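Local coordinates for aminoacyl-tRNA synthetase (Cryptosporidium parvum, PDB 5F9Z), which probably joins proline to its cognate tRNA at the expense of ATP, as a class II synthetase that also binds the inhibitor halofuginone, at residues 32-35 with 41-44; 56-61 with 293-298; 306-311 with 321-326; 329-332 with 336-339. All coordinates share one frame; numbering follows the deposited sequence.

In the fold
The four interactions follow one another along the chain. Interaction 1 closes helix 26-36 onto strand 40-42; interaction 2 joins helix 53-71 to the loop between helix 278-287 and strand 304-308. Their centres lie about 17 Å apart, and they meet where V33 packs on L293. Interactions 3 and 4, with centres about 12 Å apart, share helix 317-332 and cover neighbouring parallel strands, 304-308 and 337-339, of the anticodon-binding domain. I306 of one packs on V337 of the other. Interaction 2, about 17 Å between centres from interaction 4, touches it through F57 and R336, so the packing runs from the N-terminal helices into that domain.

Interaction 1. Residues 32-35 with 41-44; sequences QVIV and EYYD
V35 lays its CG2 methyl against the ring of Y42, closing a short helix-turn-strand connection: helix 26-36 ends, the chain reverses, and strand 40-42 starts the two-stranded antiparallel hairpin it makes with 49-51. The methyl sits 3.5 Å from Y42 CE2, and the approach is oblique, neither squarely over the face nor at the edge of the ring. Of the two V35 branches it is CG2, set anti to the carbonyl carbon, that reaches the tyrosine; CG1 lies anti to the backbone N (chi1 167°). The two side chains cross at about a right angle, so the overlap is short and falls on the CD2-CE2 side of the ring. I34 adds a lighter touch at the hydroxyl end of the same ring, where its CD1 methyl comes up to the phenol oxygen. That oxygen has its polar partner in the helix itself, a hydrogen bond with S31 OG, which pins the far end of the ring one turn before V35. Backbone bonding between I34 and I40, and between E41 and I50, sets the turn and the hairpin. I34 faces inward as well, packing on P162 and on I284 of helix 278-287, its side chain about 13 Å from the bound ATP analogue, whereas Y42 lies at the surface. At the hydroxyl end of the ring I34 CD1 stands 4.1 Å from Y42 OH.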
loop_
_atom_site.group_PDB
_atom_site.type_symbol
_atom_site.label_atom_id
_atom_site.label_comp_id
_atom_site.label_asym_id
_atom_site.label_seq_id
_atom_site.Cartn_x
_atom_site.Cartn_y
_atom_site.Cartn_z
ATOM N N GLN A 32 14.419 -11.566 4.121
ATOM C CA GLN A 32 14.196 -13.005 4.017
ATOM C C GLN A 32 12.756 -13.319 3.631
ATOM O O GLN A 32 12.501 -14.278 2.893
ATOM C CB GLN A 32 14.552 -13.694 5.335
ATOM C CG GLN A 32 16.020 -13.623 5.713
ATOM C CD GLN A 32 16.340 -14.462 6.937
ATOM O OE1 GLN A 32 15.786 -15.546 7.122
ATOM N NE2 GLN A 32 17.233 -13.961 7.783
ATOM N N VAL A 33 11.801 -12.523 4.116
ATOM C CA VAL A 33 10.395 -12.806 3.849
ATOM C C VAL A 33 10.068 -12.581 2.376
ATOM O O VAL A 33 9.377 -13.393 1.751
ATOM C CB VAL A 33 9.498 -11.962 4.773
ATOM C CG1 VAL A 33 8.081 -11.904 4.238
ATOM C CG2 VAL A 33 9.501 -12.541 6.177
ATOM N N ILE A 34 10.565 -11.489 1.793
ATOM C CA ILE A 34 10.242 -11.196 0.400
ATOM C C ILE A 34 11.070 -12.023 -0.578
ATOM O O ILE A 34 10.641 -12.225 -1.721
ATOM C CB ILE A 34 10.420 -9.698 0.098
ATOM C CG1 ILE A 34 11.870 -9.271 0.331
ATOM C CG2 ILE A 34 9.465 -8.868 0.945
ATOM C CD1 ILE A 34 12.098 -7.786 0.184
ATOM N N VAL A 35 12.236 -12.511 -0.170
ATOM C CA VAL A 35 13.077 -13.309 -1.059
ATOM C C VAL A 35 12.694 -14.782 -1.012
ATOM O O VAL A 35 12.427 -15.397 -2.048
ATOM C CB VAL A 35 14.567 -13.104 -0.709
ATOM C CG1 VAL A 35 15.425 -14.152 -1.401
ATOM C CG2 VAL A 35 15.014 -11.708 -1.106
ATOM N N GLU A 41 13.314 -10.381 -6.287
ATOM C CA GLU A 41 14.717 -10.638 -6.575
ATOM C C GLU A 41 15.456 -9.309 -6.587
ATOM O O GLU A 41 14.997 -8.347 -7.212
ATOM C CB GLU A 41 14.896 -11.355 -7.916
ATOM C CG GLU A 41 14.528 -12.829 -7.901
ATOM C CD GLU A 41 15.563 -13.689 -7.198
ATOM O OE1 GLU A 41 15.268 -14.876 -6.944
ATOM O OE2 GLU A 41 16.667 -13.185 -6.904
ATOM N N TYR A 42 16.588 -9.251 -5.889
ATOM C CA TYR A 42 17.395 -8.041 -5.895
ATOM C C TYR A 42 18.090 -7.878 -7.242
ATOM O O TYR A 42 18.533 -8.853 -7.855
ATOM C CB TYR A 42 18.424 -8.075 -4.765
ATOM C CG TYR A 42 17.819 -7.901 -3.390
ATOM C CD1 TYR A 42 17.453 -6.644 -2.926
ATOM C CD2 TYR A 42 17.617 -8.991 -2.555
ATOM C CE1 TYR A 42 16.901 -6.478 -1.670
ATOM C CE2 TYR A 42 17.065 -8.835 -1.296
ATOM C CZ TYR A 42 16.709 -7.577 -0.859
ATOM O OH TYR A 42 16.160 -7.418 0.393
ATOM N N TYR A 43 18.175 -6.635 -7.701
ATOM C CA TYR A 43 18.717 -6.308 -9.010
ATOM C C TYR A 43 20.081 -5.648 -8.857
ATOM O O TYR A 43 20.370 -5.013 -7.839
ATOM C CB TYR A 43 17.761 -5.384 -9.770
ATOM C CG TYR A 43 17.937 -5.382 -11.271
ATOM C CD1 TYR A 43 17.763 -6.545 -12.010
ATOM C CD2 TYR A 43 18.249 -4.214 -11.951
ATOM C CE1 TYR A 43 17.914 -6.547 -13.384
ATOM C CE2 TYR A 43 18.400 -4.206 -13.324
ATOM C CZ TYR A 43 18.231 -5.374 -14.034
ATOM O OH TYR A 43 18.382 -5.369 -15.402
ATOM N N ASP A 44 20.921 -5.803 -9.881
ATOM C CA ASP A 44 22.260 -5.226 -9.843
ATOM C C ASP A 44 22.260 -3.711 -10.002
ATOM O O ASP A 44 23.335 -3.102 -9.968
ATOM C CB ASP A 44 23.139 -5.873 -10.917
ATOM C CG ASP A 44 22.559 -5.735 -12.311
ATOM O OD1 ASP A 44 21.439 -5.202 -12.450
ATOM O OD2 ASP A 44 23.221 -6.182 -13.270
#

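Interaction 2. Residues 56-61 with 293-298; sequences YFIWET and LVLPPK
Helix 53-71 meets the loop that carries the chain from helix 278-287 to strand 304-308, and it does so at two separate points, one a greasy pair of methyls and the other a methyl against a backbone carbonyl. At the first, I58 CD1 lies 3.9 Å from L295 CD2. Both side chains are buried and cross at a slant, touching only through these terminal methyls. I58 gets its reach from CG1 standing anti to the carbonyl carbon (chi1 -60°), with the chain then extended to CD1. Around this pair, M39 and M283 pack on I58, and M283 also covers P296. The helix precedes the short strand 76-77, an order consistent with motif 1 of the class II synthetase core, while strand 304-308 belongs to the sheet of the anticodon-binding domain; the contact therefore ties that core helix to the connection between the two parts of the enzyme. One turn along the helix from I58, T61 places CG2 3.4 Å from K298 O, near the exposed end of the contact. The hydroxyl of T61 is turned away from this carbonyl and used within the helix: OG1 donates to F57 O at 2.9 Å, sitting 37° out of the carbonyl plane. That bond holds the side-chain rotation (chi1 -55°) and turns CG2 toward the loop, while T61 N takes the same oxygen at 2.8 Å from the opposite face. Beyond it, K298 N has a weak hydrogen bond to Q405 OE1 of helix 393-417.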
loop_
_atom_site.group_PDB
_atom_site.type_symbol
_atom_site.label_atom_id
_atom_site.label_comp_id
_atom_site.label_asym_id
_atom_site.label_seq_id
_atom_site.Cartn_x
_atom_site.Cartn_y
_atom_site.Cartn_z
ATOM N N TYR A 56 3.782 -9.827 -7.877
ATOM C CA TYR A 56 3.132 -9.087 -8.952
ATOM C C TYR A 56 1.652 -9.433 -9.062
ATOM O O TYR A 56 0.863 -8.617 -9.551
ATOM C CB TYR A 56 3.838 -9.347 -10.282
ATOM C CG TYR A 56 3.356 -8.444 -11.392
ATOM C CD1 TYR A 56 3.683 -7.093 -11.403
ATOM C CD2 TYR A 56 2.569 -8.937 -12.424
ATOM C CE1 TYR A 56 3.242 -6.258 -12.411
ATOM C CE2 TYR A 56 2.124 -8.109 -13.439
ATOM C CZ TYR A 56 2.464 -6.771 -13.426
ATOM O OH TYR A 56 2.025 -5.941 -14.431
ATOM N N PHE A 57 1.261 -10.633 -8.624
ATOM C CA PHE A 57 -0.159 -10.961 -8.547
ATOM C C PHE A 57 -0.892 -9.995 -7.626
ATOM O O PHE A 57 -2.015 -9.571 -7.923
ATOM C CB PHE A 57 -0.344 -12.402 -8.063
ATOM C CG PHE A 57 -1.783 -12.789 -7.833
ATOM C CD1 PHE A 57 -2.402 -12.539 -6.615
ATOM C CD2 PHE A 57 -2.513 -13.414 -8.830
ATOM C CE1 PHE A 57 -3.721 -12.892 -6.404
ATOM C CE2 PHE A 57 -3.832 -13.774 -8.622
ATOM C CZ PHE A 57 -4.436 -13.513 -7.407
ATOM N N ILE A 58 -0.273 -9.642 -6.496
ATOM C CA ILE A 58 -0.921 -8.753 -5.539
ATOM C C ILE A 58 -1.113 -7.368 -6.143
ATOM O O ILE A 58 -2.134 -6.711 -5.909
ATOM C CB ILE A 58 -0.116 -8.706 -4.230
ATOM C CG1 ILE A 58 -0.036 -10.105 -3.617
ATOM C CG2 ILE A 58 -0.739 -7.723 -3.247
ATOM C CD1 ILE A 58 0.563 -10.136 -2.234
ATOM N N TRP A 59 -0.147 -6.906 -6.939
ATOM C CA TRP A 59 -0.318 -5.624 -7.614
ATOM C C TRP A 59 -1.389 -5.709 -8.692
ATOM O O TRP A 59 -2.169 -4.765 -8.875
ATOM C CB TRP A 59 1.007 -5.153 -8.213
ATOM C CG TRP A 59 0.876 -3.847 -8.930
ATOM C CD1 TRP A 59 0.972 -3.636 -10.275
ATOM C CD2 TRP A 59 0.598 -2.572 -8.340
ATOM N NE1 TRP A 59 0.783 -2.304 -10.558
ATOM C CE2 TRP A 59 0.551 -1.630 -9.387
ATOM C CE3 TRP A 59 0.390 -2.134 -7.029
ATOM C CZ2 TRP A 59 0.305 -0.276 -9.163
ATOM C CZ3 TRP A 59 0.145 -0.792 -6.808
ATOM C CH2 TRP A 59 0.106 0.122 -7.869
ATOM N N GLU A 60 -1.443 -6.829 -9.418
ATOM C CA GLU A 60 -2.503 -7.021 -10.402
ATOM C C GLU A 60 -3.872 -7.038 -9.737
ATOM O O GLU A 60 -4.855 -6.559 -10.313
ATOM C CB GLU A 60 -2.272 -8.314 -11.183
ATOM C CG GLU A 60 -1.113 -8.249 -12.156
ATOM C CD GLU A 60 -0.958 -9.522 -12.964
ATOM O OE1 GLU A 60 -1.054 -10.620 -12.374
ATOM O OE2 GLU A 60 -0.750 -9.424 -14.191
ATOM N N THR A 61 -3.955 -7.589 -8.524
ATOM C CA THR A 61 -5.212 -7.564 -7.784
ATOM C C THR A 61 -5.538 -6.149 -7.320
ATOM O O THR A 61 -6.680 -5.691 -7.450
ATOM C CB THR A 61 -5.140 -8.519 -6.593
ATOM O OG1 THR A 61 -4.779 -9.827 -7.052
ATOM C CG2 THR A 61 -6.483 -8.591 -5.883
ATOM N N LEU A 293 5.493 -14.808 5.064
ATOM C CA LEU A 293 4.367 -13.987 4.648
ATOM C C LEU A 293 3.087 -14.399 5.364
ATOM O O LEU A 293 2.873 -15.570 5.689
ATOM C CB LEU A 293 4.149 -14.093 3.139
ATOM C CG LEU A 293 5.079 -13.347 2.188
ATOM C CD1 LEU A 293 4.709 -13.695 0.761
ATOM C CD2 LEU A 293 4.981 -11.848 2.412
ATOM N N VAL A 294 2.235 -13.410 5.613
ATOM C CA VAL A 294 0.841 -13.623 5.980
ATOM C C VAL A 294 0.029 -12.732 5.053
ATOM O O VAL A 294 0.072 -11.503 5.174
ATOM C CB VAL A 294 0.553 -13.298 7.450
ATOM C CG1 VAL A 294 -0.940 -13.374 7.721
ATOM C CG2 VAL A 294 1.309 -14.251 8.364
ATOM N N LEU A 295 -0.685 -13.341 4.121
ATOM C CA LEU A 295 -1.357 -12.531 3.124
ATOM C C LEU A 295 -2.861 -12.516 3.360
ATOM O O LEU A 295 -3.439 -13.543 3.731
ATOM C CB LEU A 295 -1.071 -13.056 1.713
ATOM C CG LEU A 295 0.410 -13.113 1.333
ATOM C CD1 LEU A 295 0.598 -13.790 -0.013
ATOM C CD2 LEU A 295 1.012 -11.717 1.321
ATOM N N PRO A 296 -3.511 -11.372 3.173
ATOM C CA PRO A 296 -4.972 -11.338 3.201
ATOM C C PRO A 296 -5.540 -12.223 2.109
ATOM O O PRO A 296 -5.002 -12.262 0.992
ATOM C CB PRO A 296 -5.298 -9.857 2.948
ATOM C CG PRO A 296 -4.066 -9.122 3.352
ATOM C CD PRO A 296 -2.926 -10.031 3.007
ATOM N N PRO A 297 -6.614 -12.963 2.396
ATOM C CA PRO A 297 -7.196 -13.844 1.370
ATOM C C PRO A 297 -7.600 -13.125 0.092
ATOM O O PRO A 297 -7.660 -13.765 -0.965
ATOM C CB PRO A 297 -8.416 -14.447 2.080
ATOM C CG PRO A 297 -8.055 -14.409 3.523
ATOM C CD PRO A 297 -7.239 -13.160 3.715
ATOM N N LYS A 298 -7.871 -11.819 0.150
ATOM C CA LYS A 298 -8.279 -11.086 -1.042
ATOM C C LYS A 298 -7.128 -10.823 -2.004
ATOM O O LYS A 298 -7.381 -10.496 -3.169
ATOM C CB LYS A 298 -8.940 -9.762 -0.650
ATOM C CG LYS A 298 -10.311 -9.923 -0.021
ATOM C CD LYS A 298 -11.007 -8.583 0.128
ATOM C CE LYS A 298 -12.442 -8.750 0.598
ATOM N NZ LYS A 298 -13.137 -7.439 0.724
#

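Interaction 3. Residues 306-311 with 321-326; sequences IIPIIF and KICNEV
I306 packs against C323 and V326, joining strand 304-308 to helix 317-332, the first two elements of a beta-alpha-beta unit in the anticodon-binding domain. The helix runs back nearly antiparallel to the strand, at 171°, with 9.7 Å between the axes of the two short segments. The tight part is made by apolar side chains, and I306 divides its branches between two successive turns. CG2 rests against C323 SG at 3.8 Å, while CD1, at the end of the extended branch (chi2 -179°), reaches V326 CG1 at 3.7 Å and meets one backbone atom, coming within 3.8 Å of C323 O. The sulfur is also covered from the next inward-facing strand position, where P308 brings up its CB. F363 and V365 of strand 361-365 close round I306 from the sheet.

Looser ground begins past P308: the chain leaves the strand, and F311 ends exposed. On the outer side of the helix K321 is exposed too, as is N324, though its side chain touches I339; E325 makes a salt bridge with R373 instead of facing the strand. The lightest of the apolar touches is P308 CB to C323 SG at 4.0 Å.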
loop_
_atom_site.group_PDB
_atom_site.type_symbol
_atom_site.label_atom_id
_atom_site.label_comp_id
_atom_site.label_asym_id
_atom_site.label_seq_id
_atom_site.Cartn_x
_atom_site.Cartn_y
_atom_site.Cartn_z
ATOM N N ILE A 306 -3.628 -27.663 -1.289
ATOM C CA ILE A 306 -4.056 -29.013 -0.941
ATOM C C ILE A 306 -2.815 -29.893 -0.923
ATOM O O ILE A 306 -2.198 -30.140 -1.965
ATOM C CB ILE A 306 -5.110 -29.545 -1.920
ATOM C CG1 ILE A 306 -6.328 -28.618 -1.945
ATOM C CG2 ILE A 306 -5.526 -30.957 -1.537
ATOM C CD1 ILE A 306 -7.427 -29.081 -2.877
ATOM N N ILE A 307 -2.443 -30.364 0.263
ATOM C CA ILE A 307 -1.229 -31.156 0.432
ATOM C C ILE A 307 -1.610 -32.576 0.833
ATOM O O ILE A 307 -1.880 -32.835 2.015
ATOM C CB ILE A 307 -0.291 -30.518 1.468
ATOM C CG1 ILE A 307 0.021 -29.072 1.080
ATOM C CG2 ILE A 307 0.990 -31.326 1.594
ATOM C CD1 ILE A 307 0.893 -28.344 2.079
ATOM N N PRO A 308 -1.659 -33.518 -0.107
ATOM C CA PRO A 308 -1.930 -34.910 0.268
ATOM C C PRO A 308 -0.747 -35.514 1.007
ATOM O O PRO A 308 0.413 -35.287 0.655
ATOM C CB PRO A 308 -2.166 -35.602 -1.078
ATOM C CG PRO A 308 -1.415 -34.765 -2.062
ATOM C CD PRO A 308 -1.524 -33.351 -1.564
ATOM N N ILE A 309 -1.052 -36.286 2.050
ATOM C CA ILE A 309 -0.019 -36.936 2.847
ATOM C C ILE A 309 0.604 -38.057 2.028
ATOM O O ILE A 309 0.092 -39.182 1.997
ATOM C CB ILE A 309 -0.585 -37.469 4.175
ATOM C CG1 ILE A 309 -1.320 -36.357 4.921
ATOM C CG2 ILE A 309 0.532 -38.039 5.037
ATOM C CD1 ILE A 309 -0.473 -35.137 5.169
ATOM N N ILE A 310 1.713 -37.753 1.352
ATOM C CA ILE A 310 2.402 -38.717 0.505
ATOM C C ILE A 310 3.894 -38.427 0.576
ATOM O O ILE A 310 4.319 -37.327 0.937
ATOM C CB ILE A 310 1.900 -38.663 -0.959
ATOM C CG1 ILE A 310 2.124 -40.004 -1.659
ATOM C CG2 ILE A 310 2.583 -37.534 -1.721
ATOM C CD1 ILE A 310 1.302 -41.137 -1.083
ATOM N N PHE A 311 4.697 -39.433 0.237
ATOM C CA PHE A 311 6.144 -39.276 0.242
ATOM C C PHE A 311 6.756 -40.274 -0.727
ATOM O O PHE A 311 6.444 -41.468 -0.670
ATOM C CB PHE A 311 6.718 -39.472 1.650
ATOM C CG PHE A 311 8.147 -39.034 1.785
ATOM C CD1 PHE A 311 8.534 -37.767 1.386
ATOM C CD2 PHE A 311 9.101 -39.883 2.323
ATOM C CE1 PHE A 311 9.847 -37.355 1.509
ATOM C CE2 PHE A 311 10.415 -39.476 2.452
ATOM C CZ PHE A 311 10.788 -38.211 2.045
ATOM N N LYS A 321 -8.431 -38.449 -6.305
ATOM C CA LYS A 321 -9.836 -38.171 -6.577
ATOM C C LYS A 321 -10.433 -37.252 -5.518
ATOM O O LYS A 321 -11.262 -36.390 -5.830
ATOM C CB LYS A 321 -10.611 -39.485 -6.664
ATOM C CG LYS A 321 -12.052 -39.357 -7.109
ATOM C CD LYS A 321 -12.654 -40.736 -7.321
ATOM C CE LYS A 321 -14.168 -40.689 -7.349
ATOM N NZ LYS A 321 -14.746 -41.812 -6.557
ATOM N N ILE A 322 -10.022 -37.419 -4.259
ATOM C CA ILE A 322 -10.503 -36.538 -3.199
ATOM C C ILE A 322 -9.930 -35.136 -3.368
ATOM O O ILE A 322 -10.640 -34.137 -3.207
ATOM C CB ILE A 322 -10.167 -37.129 -1.818
ATOM C CG1 ILE A 322 -11.043 -38.350 -1.536
ATOM C CG2 ILE A 322 -10.343 -36.085 -0.725
ATOM C CD1 ILE A 322 -12.525 -38.042 -1.505
ATOM N N CYS A 323 -8.640 -35.040 -3.702
ATOM C CA CYS A 323 -8.026 -33.731 -3.906
ATOM C C CYS A 323 -8.649 -33.007 -5.093
ATOM O O CYS A 323 -8.888 -31.794 -5.033
ATOM C CB CYS A 323 -6.518 -33.882 -4.099
ATOM S SG CYS A 323 -5.653 -34.585 -2.678
ATOM N N ASN A 324 -8.921 -33.732 -6.182
ATOM C CA ASN A 324 -9.579 -33.115 -7.329
ATOM C C ASN A 324 -10.999 -32.686 -6.984
ATOM O O ASN A 324 -11.466 -31.637 -7.443
ATOM C CB ASN A 324 -9.583 -34.073 -8.519
ATOM C CG ASN A 324 -8.204 -34.264 -9.120
ATOM O OD1 ASN A 324 -7.302 -33.454 -8.906
ATOM N ND2 ASN A 324 -8.036 -35.337 -9.885
ATOM N N GLU A 325 -11.703 -33.486 -6.178
ATOM C CA GLU A 325 -13.049 -33.112 -5.757
ATOM C C GLU A 325 -13.021 -31.855 -4.898
ATOM O O GLU A 325 -13.820 -30.933 -5.099
ATOM C CB GLU A 325 -13.704 -34.269 -5.002
ATOM C CG GLU A 325 -15.037 -33.911 -4.361
ATOM C CD GLU A 325 -15.688 -35.088 -3.663
ATOM O OE1 GLU A 325 -16.935 -35.140 -3.625
ATOM O OE2 GLU A 325 -14.953 -35.962 -3.159
ATOM N N VAL A 326 -12.098 -31.797 -3.935
ATOM C CA VAL A 326 -11.967 -30.609 -3.096
ATOM C C VAL A 326 -11.552 -29.407 -3.935
ATOM O O VAL A 326 -12.075 -28.298 -3.761
ATOM C CB VAL A 326 -10.975 -30.872 -1.947
ATOM C CG1 VAL A 326 -10.695 -29.591 -1.180
ATOM C CG2 VAL A 326 -11.515 -31.944 -1.015
#

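Interaction 4. Residues 329-332 with 336-339; sequences ILKK and RVKI
V337 meets L330 through two pairs of atoms: CG1 against L330 CB at 3.8 Å, and CG2 against L330 CD2, also at 3.8 Å. The valine thus straddles the leucine, its two methyls spread along the leucine chain, and the side chains cross at about a right angle. CG1 sits between the backbone N and the carbonyl carbon (chi1 57°), and from there it also touches the aliphatic part of K331, coming within 4.1 Å of CG. The lysine chain likewise crosses V337 at about a right angle and bends at its last torsion (chi4 55°), bringing NZ 3.6 Å from V337 O. A water sits on this polar side: it accepts a hydrogen bond from V337 N at 3.0 Å and only a weak one from K331 NZ.

In the next shell, V304 packs on both L330 and V337, I306 adds to the cover of V337, and E327 touches the valine from one turn back along the helix. Strand 337-339 is placed by backbone bonding of K338 with V304 and I306, and R336 is held just ahead of it by Q303 and A300. This is the helix-to-strand return of the beta-alpha-beta unit, ending on an outermost strand of the mixed sheet. The chemistry is divided accordingly: burial of valine and leucine supplies the inner grip, while the exposed lysine probably keeps its charge toward solvent, where water takes up the V337 N-H.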
loop_
_atom_site.group_PDB
_atom_site.type_symbol
_atom_site.label_atom_id
_atom_site.label_comp_id
_atom_site.label_asym_id
_atom_site.label_seq_id
_atom_site.Cartn_x
_atom_site.Cartn_y
_atom_site.Cartn_z
ATOM N N ILE A 329 -14.569 -28.198 -5.864
ATOM C CA ILE A 329 -15.515 -27.480 -5.016
ATOM C C ILE A 329 -15.008 -26.074 -4.720
ATOM O O ILE A 329 -15.775 -25.103 -4.748
ATOM C CB ILE A 329 -15.774 -28.274 -3.722
ATOM C CG1 ILE A 329 -16.501 -29.583 -4.036
ATOM C CG2 ILE A 329 -16.574 -27.442 -2.731
ATOM C CD1 ILE A 329 -16.702 -30.471 -2.830
ATOM N N LEU A 330 -13.709 -25.936 -4.444
ATOM C CA LEU A 330 -13.161 -24.624 -4.118
ATOM C C LEU A 330 -13.066 -23.730 -5.346
ATOM O O LEU A 330 -13.247 -22.511 -5.236
ATOM C CB LEU A 330 -11.791 -24.776 -3.457
ATOM C CG LEU A 330 -11.775 -24.844 -1.927
ATOM C CD1 LEU A 330 -12.657 -25.964 -1.396
ATOM C CD2 LEU A 330 -10.353 -25.005 -1.426
ATOM N N LYS A 331 -12.783 -24.305 -6.518
ATOM C CA LYS A 331 -12.784 -23.514 -7.744
ATOM C C LYS A 331 -14.174 -22.972 -8.049
ATOM O O LYS A 331 -14.324 -21.809 -8.439
ATOM C CB LYS A 331 -12.267 -24.351 -8.915
ATOM C CG LYS A 331 -10.790 -24.162 -9.217
ATOM C CD LYS A 331 -10.365 -25.005 -10.409
ATOM C CE LYS A 331 -9.013 -24.563 -10.945
ATOM N NZ LYS A 331 -7.963 -24.572 -9.890
ATOM N N LYS A 332 -15.205 -23.800 -7.871
ATOM C CA LYS A 332 -16.573 -23.350 -8.102
ATOM C C LYS A 332 -17.013 -22.298 -7.095
ATOM O O LYS A 332 -17.913 -21.507 -7.397
ATOM C CB LYS A 332 -17.532 -24.542 -8.063
ATOM N N ARG A 336 -9.150 -19.507 -4.787
ATOM C CA ARG A 336 -7.928 -19.827 -5.516
ATOM C C ARG A 336 -7.229 -20.975 -4.800
ATOM O O ARG A 336 -6.756 -20.818 -3.669
ATOM C CB ARG A 336 -7.029 -18.599 -5.623
ATOM C CG ARG A 336 -7.615 -17.486 -6.479
ATOM C CD ARG A 336 -6.675 -16.295 -6.575
ATOM N NE ARG A 336 -6.444 -15.674 -5.274
ATOM C CZ ARG A 336 -7.212 -14.722 -4.753
ATOM N NH1 ARG A 336 -8.268 -14.279 -5.423
ATOM N NH2 ARG A 336 -6.928 -14.215 -3.564
ATOM N N VAL A 337 -7.163 -22.131 -5.455
ATOM C CA VAL A 337 -6.719 -23.368 -4.824
ATOM C C VAL A 337 -5.754 -24.085 -5.759
ATOM O O VAL A 337 -5.913 -24.047 -6.984
ATOM C CB VAL A 337 -7.923 -24.265 -4.461
ATOM C CG1 VAL A 337 -8.767 -24.556 -5.694
ATOM C CG2 VAL A 337 -7.468 -25.553 -3.793
ATOM N N LYS A 338 -4.740 -24.727 -5.177
ATOM C CA LYS A 338 -3.783 -25.527 -5.926
ATOM C C LYS A 338 -3.446 -26.777 -5.126
ATOM O O LYS A 338 -3.550 -26.794 -3.897
ATOM C CB LYS A 338 -2.502 -24.740 -6.235
ATOM N N ILE A 339 -3.042 -27.826 -5.839
ATOM C CA ILE A 339 -2.667 -29.102 -5.239
ATOM C C ILE A 339 -1.157 -29.253 -5.335
ATOM O O ILE A 339 -0.583 -29.135 -6.424
ATOM C CB ILE A 339 -3.378 -30.282 -5.924
ATOM C CG1 ILE A 339 -4.896 -30.115 -5.853
ATOM C CG2 ILE A 339 -2.954 -31.599 -5.287
ATOM C CD1 ILE A 339 -5.660 -31.232 -6.530
HETATM O O HOH W 1 -7.761 -21.587 -8.324
#